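Long-range contacts in adhesin LabA (Helicobacter pylori, PDB 6GMM), which probably acts as a bacterial surface lectin, recognising LacdiNAc-type glycans so that the bacterium can attach to the gastric mucosa: residues S243-M248 / D310-I314; W223-Y227 / E317-S322. All coordinates share one frame; numbering follows the deposited sequence.

Contact 1. Residues S243-M248 / D310-I314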
loop_
_atom_site.group_PDB
_atom_site.type_symbol
_atom_site.label_atom_id
_atom_site.label_comp_id
_atom_site.label_asym_id
_atom_site.label_seq_id
_atom_site.Cartn_x
_atom_site.Cartn_y
_atom_site.Cartn_z
ATOM N N SER A 243 -3.686 13.350 9.487
ATOM C CA SER A 243 -4.331 12.046 9.531
ATOM C C SER A 243 -4.081 11.240 8.243
ATOM O O SER A 243 -3.611 10.094 8.328
ATOM C CB SER A 243 -5.819 12.167 9.846
ATOM O OG SER A 243 -6.403 10.880 9.997
ATOM N N ALA A 244 -4.313 11.879 7.063
ATOM C CA ALA A 244 -4.115 11.254 5.752
ATOM C C ALA A 244 -2.681 10.799 5.588
ATOM O O ALA A 244 -2.446 9.721 5.069
ATOM C CB ALA A 244 -4.464 12.235 4.651
ATOM N N ILE A 245 -1.728 11.592 6.062
ATOM C CA ILE A 245 -0.321 11.254 5.882
ATOM C C ILE A 245 0.094 10.107 6.789
ATOM O O ILE A 245 0.849 9.238 6.352
ATOM C CB ILE A 245 0.597 12.503 6.000
ATOM C CG1 ILE A 245 0.227 13.560 4.904
ATOM C CG2 ILE A 245 2.067 12.070 5.888
ATOM C CD1 ILE A 245 0.985 14.965 5.021
ATOM N N GLN A 246 -0.404 10.095 8.038
ATOM C CA GLN A 246 -0.119 9.019 9.001
ATOM C C GLN A 246 -0.545 7.676 8.470
ATOM O O GLN A 246 0.232 6.720 8.557
ATOM C CB GLN A 246 -0.794 9.286 10.357
ATOM C CG GLN A 246 -0.140 10.461 11.117
ATOM C CD GLN A 246 1.124 10.089 11.865
ATOM O OE1 GLN A 246 1.197 10.285 13.089
ATOM N NE2 GLN A 246 2.190 9.638 11.143
ATOM N N ASP A 247 -1.750 7.608 7.862
ATOM C CA ASP A 247 -2.299 6.375 7.279
ATOM C C ASP A 247 -1.486 5.980 6.020
ATOM O O ASP A 247 -1.250 4.795 5.784
ATOM C CB ASP A 247 -3.759 6.617 6.918
ATOM C CG ASP A 247 -4.713 6.730 8.098
ATOM O OD1 ASP A 247 -4.458 6.072 9.146
ATOM O OD2 ASP A 247 -5.784 7.358 7.931
ATOM N N MET A 248 -1.029 6.985 5.229
ATOM C CA MET A 248 -0.199 6.769 4.041
ATOM C C MET A 248 1.094 6.043 4.464
ATOM O O MET A 248 1.477 5.052 3.858
ATOM C CB MET A 248 0.161 8.111 3.406
ATOM C CG MET A 248 -0.882 8.637 2.458
ATOM S SD MET A 248 -0.429 10.262 1.821
ATOM C CE MET A 248 0.778 9.797 0.662
ATOM N N ASP A 310 -5.892 7.337 0.829
ATOM C CA ASP A 310 -5.562 8.209 1.977
ATOM C C ASP A 310 -5.163 9.613 1.466
ATOM O O ASP A 310 -5.682 10.635 1.948
ATOM C CB ASP A 310 -4.417 7.621 2.817
ATOM C CG ASP A 310 -4.694 6.288 3.468
ATOM O OD1 ASP A 310 -5.850 6.069 3.923
ATOM O OD2 ASP A 310 -3.746 5.475 3.570
ATOM N N PHE A 311 -4.269 9.643 0.452
ATOM C CA PHE A 311 -3.804 10.864 -0.181
ATOM C C PHE A 311 -4.961 11.729 -0.732
ATOM O O PHE A 311 -4.898 12.957 -0.661
ATOM C CB PHE A 311 -2.789 10.557 -1.295
ATOM C CG PHE A 311 -2.208 11.833 -1.867
ATOM C CD1 PHE A 311 -1.209 12.520 -1.193
ATOM C CD2 PHE A 311 -2.737 12.401 -3.020
ATOM C CE1 PHE A 311 -0.716 13.727 -1.688
ATOM C CE2 PHE A 311 -2.240 13.603 -3.519
ATOM C CZ PHE A 311 -1.235 14.260 -2.853
ATOM N N GLU A 312 -6.017 11.103 -1.224
ATOM C CA GLU A 312 -7.148 11.814 -1.819
ATOM C C GLU A 312 -8.082 12.432 -0.790
ATOM O O GLU A 312 -8.999 13.155 -1.186
ATOM C CB GLU A 312 -7.910 10.931 -2.819
ATOM C CG GLU A 312 -7.173 10.744 -4.136
ATOM C CD GLU A 312 -7.840 9.831 -5.149
ATOM O OE1 GLU A 312 -9.013 9.437 -4.939
ATOM O OE2 GLU A 312 -7.191 9.541 -6.180
ATOM N N ARG A 313 -7.816 12.218 0.529
ATOM C CA ARG A 313 -8.576 12.890 1.596
ATOM C C ARG A 313 -8.099 14.338 1.675
ATOM O O ARG A 313 -8.810 15.193 2.205
ATOM C CB ARG A 313 -8.378 12.230 2.958
ATOM C CG ARG A 313 -8.914 10.819 3.051
ATOM C CD ARG A 313 -8.398 10.154 4.308
ATOM N NE ARG A 313 -8.650 10.994 5.476
ATOM C CZ ARG A 313 -8.215 10.732 6.701
ATOM N NH1 ARG A 313 -7.508 9.634 6.941
ATOM N NH2 ARG A 313 -8.503 11.550 7.701
ATOM N N ILE A 314 -6.873 14.602 1.166
ATOM C CA ILE A 314 -6.246 15.924 1.112
ATOM C C ILE A 314 -6.936 16.715 -0.022
ATOM O O ILE A 314 -6.995 16.211 -1.151
ATOM C CB ILE A 314 -4.697 15.827 0.901
ATOM C CG1 ILE A 314 -4.029 14.914 1.984
ATOM C CG2 ILE A 314 -4.053 17.219 0.785
ATOM C CD1 ILE A 314 -2.482 14.986 2.135
#
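The carboxyl end of helix 287-311 and the type I beta turn, Phe-311 to Ile-314, that begins at its last residue pack against an early part of helix 239-264 in the helical body of this adhesin, whose family is that of the SabA adhesion domain. Ala-244 and Asp-310 bring the backbones closest, with CA atoms 5.1 Å apart; the small methyl of Ala-244 permits this, its CB lying 3.4 Å from Asp-310 O and also meeting Ile-314 CG1. On the polar flank, the turn swings Arg-313 back over helix 239-264. A bend at chi3 (52°) in an otherwise extended chain lays the guanidinium across the helix, one face above Ala-244 N. Asp-247 OD2 reaches the edge of the guanidinium in its plane and forms a salt bridge to NH1 at 3.0 Å, although the carboxylate itself is turned 42° from that plane. Ser-243 OG receives weak hydrogen bonds from Arg-313 NH2 at 3.2 Å and from the more distant NH1. Two negative groups also approach here, Asp-247 OD2 standing 4.2 Å from Asp-310 OD1; Arg-313 may offset the cost, and Asn-251 ND2 holds Asp-310 OD2 by a hydrogen bond. Asn-240 ND2 ties down the turn at Arg-313 O. The buried flank is apolar. Ile-314 CD1 reaches Ile-245 CG1, while Met-248 CG passes alongside Asp-310 CB, the two side chains running in opposite directions. Leu-64 of helix 57-76 touches both Met-248 and Phe-311, which form a Met-aromatic pair: Met-248 SD lies in the plane of the phenyl ring, at its edge, 3.8 Å from Phe-311 CD1.

Contact 2. Residues W223-Y227 / E317-S322; sequences WEGIY and EFVKDS
Glu-224 O, the central carbonyl of a type II beta turn from Trp-223 to Ile-226, is approached by three groups of helix 316-323. Ser-322 OG lies 3.2 Å from Glu-224 O, placed to donate a hydrogen bond, though that proton may go to a second acceptor instead, so the bond is not settled; the hydroxyl is also 2.9 Å from Glu-224 N. Phe-318 adds a CA-H...O contact, its CA 3.4 Å from Glu-224 O, and turns the edge of its ring to the same oxygen. With Phe-318 CG anti to the backbone N (chi1 -179°), the phenyl extends alongside the turn, toward Ile-226, which fits over one face. The CH-pi contact is close to upright: Ile-226 CD1 sits 3.9 Å from the centroid of the Phe-318 ring and 15° off its normal, and Ile-226 CG1 presses on the ring's rim at Phe-318 CD1. Gly-225, with positive phi (83°), lets the turn come this near, its CA resting 3.8 Å from Glu-317 CB. On the outer side, Glu-224 CB and CG lie across Asp-321 CB, but the Glu-224 carboxylate bonds instead to Ser-218 OG. Trp-223 CB touches Ser-322 OG, while its indole turns off to pair edge-to-face with Phe-238 and to donate a hydrogen bond from NE1 to Val-75 O. The turn, in the loop between helices 188-205 and 234-237, thus lies against helix 316-323, with helix 57-76 touching Trp-223 and Phe-318 and Glu-241 of helix 239-264 reaching Ile-226 and Phe-318.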
loop_
_atom_site.group_PDB
_atom_site.type_symbol
_atom_site.label_atom_id
_atom_site.label_comp_id
_atom_site.label_asym_id
_atom_site.label_seq_id
_atom_site.Cartn_x
_atom_site.Cartn_y
_atom_site.Cartn_z
ATOM N N TRP A 223 -2.588 29.126 3.496
ATOM C CA TRP A 223 -2.509 28.160 2.413
ATOM C C TRP A 223 -3.861 27.973 1.745
ATOM O O TRP A 223 -4.891 27.898 2.426
ATOM C CB TRP A 223 -2.012 26.787 2.925
ATOM C CG TRP A 223 -0.864 26.850 3.898
ATOM C CD1 TRP A 223 0.455 26.619 3.633
ATOM C CD2 TRP A 223 -0.958 27.068 5.311
ATOM N NE1 TRP A 223 1.199 26.742 4.789
ATOM C CE2 TRP A 223 0.355 27.012 5.835
ATOM C CE3 TRP A 223 -2.023 27.355 6.183
ATOM C CZ2 TRP A 223 0.634 27.260 7.185
ATOM C CZ3 TRP A 223 -1.744 27.604 7.518
ATOM C CH2 TRP A 223 -0.431 27.552 8.007
ATOM N N GLU A 224 -3.850 27.839 0.408
ATOM C CA GLU A 224 -5.051 27.533 -0.380
ATOM C C GLU A 224 -5.484 26.120 -0.012
ATOM O O GLU A 224 -4.624 25.279 0.252
ATOM C CB GLU A 224 -4.746 27.592 -1.884
ATOM C CG GLU A 224 -4.570 29.002 -2.417
ATOM C CD GLU A 224 -5.832 29.844 -2.490
ATOM O OE1 GLU A 224 -6.945 29.270 -2.505
ATOM O OE2 GLU A 224 -5.701 31.085 -2.563
ATOM N N GLY A 225 -6.790 25.883 0.068
ATOM C CA GLY A 225 -7.317 24.559 0.402
ATOM C C GLY A 225 -7.379 24.241 1.884
ATOM O O GLY A 225 -8.036 23.270 2.265
ATOM N N ILE A 226 -6.696 25.054 2.735
ATOM C CA ILE A 226 -6.687 24.928 4.185
ATOM C C ILE A 226 -7.613 26.022 4.729
ATOM O O ILE A 226 -7.342 27.209 4.564
ATOM C CB ILE A 226 -5.238 25.042 4.727
ATOM C CG1 ILE A 226 -4.315 23.901 4.181
ATOM C CG2 ILE A 226 -5.195 25.151 6.250
ATOM C CD1 ILE A 226 -4.617 22.441 4.603
ATOM N N TYR A 227 -8.737 25.604 5.316
ATOM C CA TYR A 227 -9.789 26.476 5.843
ATOM C C TYR A 227 -9.816 26.367 7.366
ATOM O O TYR A 227 -9.918 25.261 7.909
ATOM C CB TYR A 227 -11.159 26.068 5.244
ATOM C CG TYR A 227 -11.163 25.953 3.733
ATOM C CD1 TYR A 227 -11.394 27.066 2.929
ATOM C CD2 TYR A 227 -10.923 24.733 3.106
ATOM C CE1 TYR A 227 -11.393 26.967 1.536
ATOM C CE2 TYR A 227 -10.920 24.621 1.716
ATOM C CZ TYR A 227 -11.151 25.741 0.933
ATOM O OH TYR A 227 -11.142 25.619 -0.439
ATOM N N GLU A 317 -7.011 21.620 -3.959
ATOM C CA GLU A 317 -6.488 22.998 -3.936
ATOM C C GLU A 317 -5.209 23.113 -3.123
ATOM O O GLU A 317 -4.374 23.958 -3.420
ATOM C CB GLU A 317 -7.519 24.034 -3.396
ATOM C CG GLU A 317 -8.913 23.933 -3.994
ATOM C CD GLU A 317 -9.733 22.746 -3.510
ATOM O OE1 GLU A 317 -10.077 22.707 -2.306
ATOM O OE2 GLU A 317 -9.985 21.829 -4.326
ATOM N N PHE A 318 -5.085 22.311 -2.060
ATOM C CA PHE A 318 -3.899 22.319 -1.218
ATOM C C PHE A 318 -2.748 21.629 -1.961
ATOM O O PHE A 318 -1.594 21.995 -1.789
ATOM C CB PHE A 318 -4.184 21.634 0.139
ATOM C CG PHE A 318 -3.006 21.624 1.089
ATOM C CD1 PHE A 318 -2.446 22.820 1.551
ATOM C CD2 PHE A 318 -2.431 20.427 1.497
ATOM C CE1 PHE A 318 -1.364 22.804 2.427
ATOM C CE2 PHE A 318 -1.333 20.418 2.371
ATOM C CZ PHE A 318 -0.820 21.603 2.834
ATOM N N VAL A 319 -3.055 20.639 -2.774
ATOM C CA VAL A 319 -2.013 19.937 -3.527
ATOM C C VAL A 319 -1.513 20.831 -4.673
ATOM O O VAL A 319 -0.313 21.090 -4.731
ATOM C CB VAL A 319 -2.419 18.516 -3.991
ATOM C CG1 VAL A 319 -1.274 17.839 -4.758
ATOM C CG2 VAL A 319 -2.837 17.655 -2.793
ATOM N N LYS A 320 -2.433 21.361 -5.522
ATOM C CA LYS A 320 -2.059 22.186 -6.666
ATOM C C LYS A 320 -1.697 23.642 -6.325
ATOM O O LYS A 320 -0.741 24.144 -6.912
ATOM C CB LYS A 320 -3.118 22.132 -7.803
ATOM C CG LYS A 320 -4.497 22.732 -7.511
ATOM N N ASP A 321 -2.431 24.316 -5.410
ATOM C CA ASP A 321 -2.211 25.739 -5.138
ATOM C C ASP A 321 -1.475 26.074 -3.821
ATOM O O ASP A 321 -1.422 27.231 -3.426
ATOM C CB ASP A 321 -3.533 26.503 -5.232
ATOM C CG ASP A 321 -4.180 26.408 -6.594
ATOM O OD1 ASP A 321 -3.456 26.535 -7.604
ATOM O OD2 ASP A 321 -5.406 26.210 -6.650
ATOM N N SER A 322 -0.856 25.084 -3.190
ATOM C CA SER A 322 -0.027 25.307 -2.016
ATOM C C SER A 322 1.211 24.443 -2.116
ATOM O O SER A 322 2.294 25.004 -2.169
ATOM C CB SER A 322 -0.791 25.085 -0.713
ATOM O OG SER A 322 -1.677 26.162 -0.447
#

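Overall arrangement
Contacts 1 and 2 have centres about 15 Å apart and lie about 12 and 25 Å from the centre of the chain, so contact 2 is the more peripheral. Consecutive helices, 287-311 and 316-323, supply their second segments, and the span joined by contact 1 falls within that joined by contact 2. They meet at Val-319, whose CG2 lies 3.8 Å from both Phe-311 CZ and Ile-314 CG2. Helix 57-76 runs past both, offering Leu-64, Ala-68 and Leu-72 to contact 1 and Val-75 and Met-76 to contact 2. The disulfide between Cys-206 and Cys-235 closes the loop that carries 223-227.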